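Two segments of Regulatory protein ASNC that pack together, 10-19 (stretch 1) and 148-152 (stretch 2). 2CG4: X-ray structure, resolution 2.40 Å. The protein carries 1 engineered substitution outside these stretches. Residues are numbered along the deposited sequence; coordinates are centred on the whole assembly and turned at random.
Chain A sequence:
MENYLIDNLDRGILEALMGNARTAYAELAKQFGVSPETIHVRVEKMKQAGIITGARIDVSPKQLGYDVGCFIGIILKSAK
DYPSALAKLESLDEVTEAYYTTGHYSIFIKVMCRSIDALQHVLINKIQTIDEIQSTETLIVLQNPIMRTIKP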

# COMPACT_ATOMS: atom_id res chain seq x y z
N ASP A 10 -35.28 -29.86 10.14
CA ASP A 10 -34.31 -29.14 10.94
C ASP A 10 -34.20 -27.67 10.52
O ASP A 10 -34.18 -26.78 11.37
CB ASP A 10 -32.95 -29.82 10.83
CG ASP A 10 -32.85 -31.05 11.72
OD1 ASP A 10 -33.60 -31.13 12.71
OD2 ASP A 10 -32.01 -31.94 11.42
N ARG A 11 -34.14 -27.42 9.22
CA ARG A 11 -34.08 -26.07 8.68
C ARG A 11 -35.34 -25.28 9.00
O ARG A 11 -35.28 -24.10 9.36
CB ARG A 11 -33.84 -26.09 7.17
CG ARG A 11 -32.43 -26.48 6.77
CD ARG A 11 -32.29 -26.63 5.27
NE ARG A 11 -31.02 -27.24 4.91
CZ ARG A 11 -30.85 -28.54 4.66
NH1 ARG A 11 -31.88 -29.37 4.72
NH2 ARG A 11 -29.64 -29.00 4.35
N GLY A 12 -36.49 -25.94 8.87
CA GLY A 12 -37.77 -25.30 9.15
C GLY A 12 -37.87 -24.85 10.60
O GLY A 12 -38.37 -23.77 10.90
N ILE A 13 -37.39 -25.70 11.50
CA ILE A 13 -37.35 -25.39 12.92
C ILE A 13 -36.43 -24.21 13.19
O ILE A 13 -36.78 -23.30 13.95
CB ILE A 13 -36.91 -26.60 13.75
CG1 ILE A 13 -38.03 -27.64 13.80
CG2 ILE A 13 -36.52 -26.17 15.16
CD1 ILE A 13 -37.58 -29.01 14.26
N LEU A 14 -35.25 -24.22 12.57
CA LEU A 14 -34.24 -23.19 12.79
C LEU A 14 -34.70 -21.82 12.31
O LEU A 14 -34.57 -20.84 13.03
CB LEU A 14 -32.92 -23.58 12.12
CG LEU A 14 -32.04 -24.60 12.86
CD1 LEU A 14 -30.66 -24.66 12.24
CD2 LEU A 14 -31.95 -24.28 14.34
N GLU A 15 -35.23 -21.75 11.09
CA GLU A 15 -35.84 -20.51 10.61
C GLU A 15 -36.88 -19.95 11.59
O GLU A 15 -36.82 -18.79 11.99
CB GLU A 15 -36.48 -20.72 9.24
CG GLU A 15 -36.61 -19.43 8.44
CD GLU A 15 -37.66 -19.52 7.36
OE1 GLU A 15 -38.25 -18.47 7.01
OE2 GLU A 15 -37.91 -20.63 6.84
N ALA A 16 -37.83 -20.80 11.98
CA ALA A 16 -38.81 -20.45 13.00
C ALA A 16 -38.20 -19.88 14.29
O ALA A 16 -38.59 -18.80 14.73
CB ALA A 16 -39.69 -21.63 13.31
N LEU A 17 -37.26 -20.61 14.90
CA LEU A 17 -36.77 -20.27 16.24
C LEU A 17 -35.65 -19.24 16.18
O LEU A 17 -35.18 -18.74 17.21
CB LEU A 17 -36.25 -21.51 16.99
CG LEU A 17 -37.22 -22.65 17.35
CD1 LEU A 17 -36.44 -23.81 17.94
CD2 LEU A 17 -38.30 -22.18 18.32
N MET A 18 -35.21 -18.93 14.97
CA MET A 18 -34.19 -17.92 14.78
C MET A 18 -34.83 -16.54 14.74
O MET A 18 -34.21 -15.55 15.12
CB MET A 18 -33.36 -18.21 13.53
CG MET A 18 -32.06 -18.96 13.83
SD MET A 18 -31.12 -19.47 12.38
CE MET A 18 -32.08 -18.73 11.05
N GLY A 19 -36.09 -16.50 14.30
CA GLY A 19 -36.89 -15.28 14.29
C GLY A 19 -37.59 -15.02 15.61
O GLY A 19 -37.83 -13.87 15.98
N ARG A 148 -27.20 -9.07 9.74
CA ARG A 148 -28.07 -10.22 9.85
C ARG A 148 -27.24 -11.48 10.00
O ARG A 148 -26.12 -11.45 10.51
CB ARG A 148 -28.97 -10.32 8.61
CG ARG A 148 -28.19 -10.43 7.30
CD ARG A 148 -29.06 -10.10 6.11
NE ARG A 148 -28.29 -10.09 4.88
CZ ARG A 148 -28.70 -9.49 3.75
NH1 ARG A 148 -29.86 -8.86 3.74
NH2 ARG A 148 -27.95 -9.53 2.65
N THR A 149 -27.81 -12.58 9.53
CA THR A 149 -27.47 -13.92 9.97
C THR A 149 -27.30 -14.78 8.72
O THR A 149 -27.86 -14.47 7.67
CB THR A 149 -28.62 -14.46 10.87
OG1 THR A 149 -28.09 -14.99 12.09
CG2 THR A 149 -29.43 -15.51 10.15
N ILE A 150 -26.52 -15.85 8.81
CA ILE A 150 -26.65 -16.94 7.84
C ILE A 150 -28.09 -17.44 7.77
O ILE A 150 -28.77 -17.53 8.78
CB ILE A 150 -25.72 -18.14 8.16
CG1 ILE A 150 -26.09 -18.76 9.52
CG2 ILE A 150 -24.26 -17.72 8.11
CD1 ILE A 150 -25.49 -20.12 9.74
N LYS A 151 -28.55 -17.74 6.56
CA LYS A 151 -29.89 -18.29 6.38
C LYS A 151 -29.83 -19.79 6.05
O LYS A 151 -29.78 -20.16 4.88
CB LYS A 151 -30.65 -17.51 5.31
N PRO A 152 -29.85 -20.65 7.08
CA PRO A 152 -29.38 -22.04 6.98
C PRO A 152 -30.12 -22.85 5.91
O PRO A 152 -31.36 -22.89 5.91
CB PRO A 152 -29.67 -22.62 8.37
CG PRO A 152 -30.69 -21.70 8.97
CD PRO A 152 -30.36 -20.35 8.43

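The contact between the helix 10-19 and the irregular segment 148-152 is small, 221 Å² summed over both sides, and no hydrogen bond crosses it. What holds it is van der Waals packing, most of it against the last residue of the chain.

Stretch 2 begins out of range: the side chain of Arg-148 is out of reach of stretch 1, and its guanidinium nitrogens are hydrogen-bonded elsewhere in the structure. At Thr-149 the CA-to-CB bond points toward the helix, and the methyl CG2 lies 4.3 Å from Met-18 CE, a loose contact; Thr-149 is otherwise exposed. Ile-150 contributes mainly through its backbone, with its carbonyl O 4.2 Å from Met-18 CE. Lys-151 is modelled only to CB, so nothing can be said of its amine; the atoms present make no contact within 4.5 Å.

Pro-152 carries the interface, with 91 Å² covered by the helix. Its compact ring, C-gamma endo, offers CD to Met-18 CE at 3.5 Å and CG to Leu-14 CB at 4.3 Å. Leu-14 and Met-18 stand four residues apart, about one helical turn, so both can direct their CA-to-CB bonds toward stretch 2. Met-18 reaches it with a long, unbranched side chain: chi2 is t at 174°, while chi1 (-96°) and chi3 (5°) lie between wells, and the terminal methyl thereby meets three residues of the segment. Leu-14, m at chi1 and t at chi2, is buried and supplies an apolar surface beside the ring.

One turn earlier, the CA-to-CB bond of Arg-11 points sideways. Its CG lies 3.8 Å from Pro-152 O, and that oxygen sits near the guanidinium plane, at its edge, yet no hydrogen bond forms. The aliphatic part of the arginine thus covers the backbone end of Pro-152 while the residue stays partly exposed.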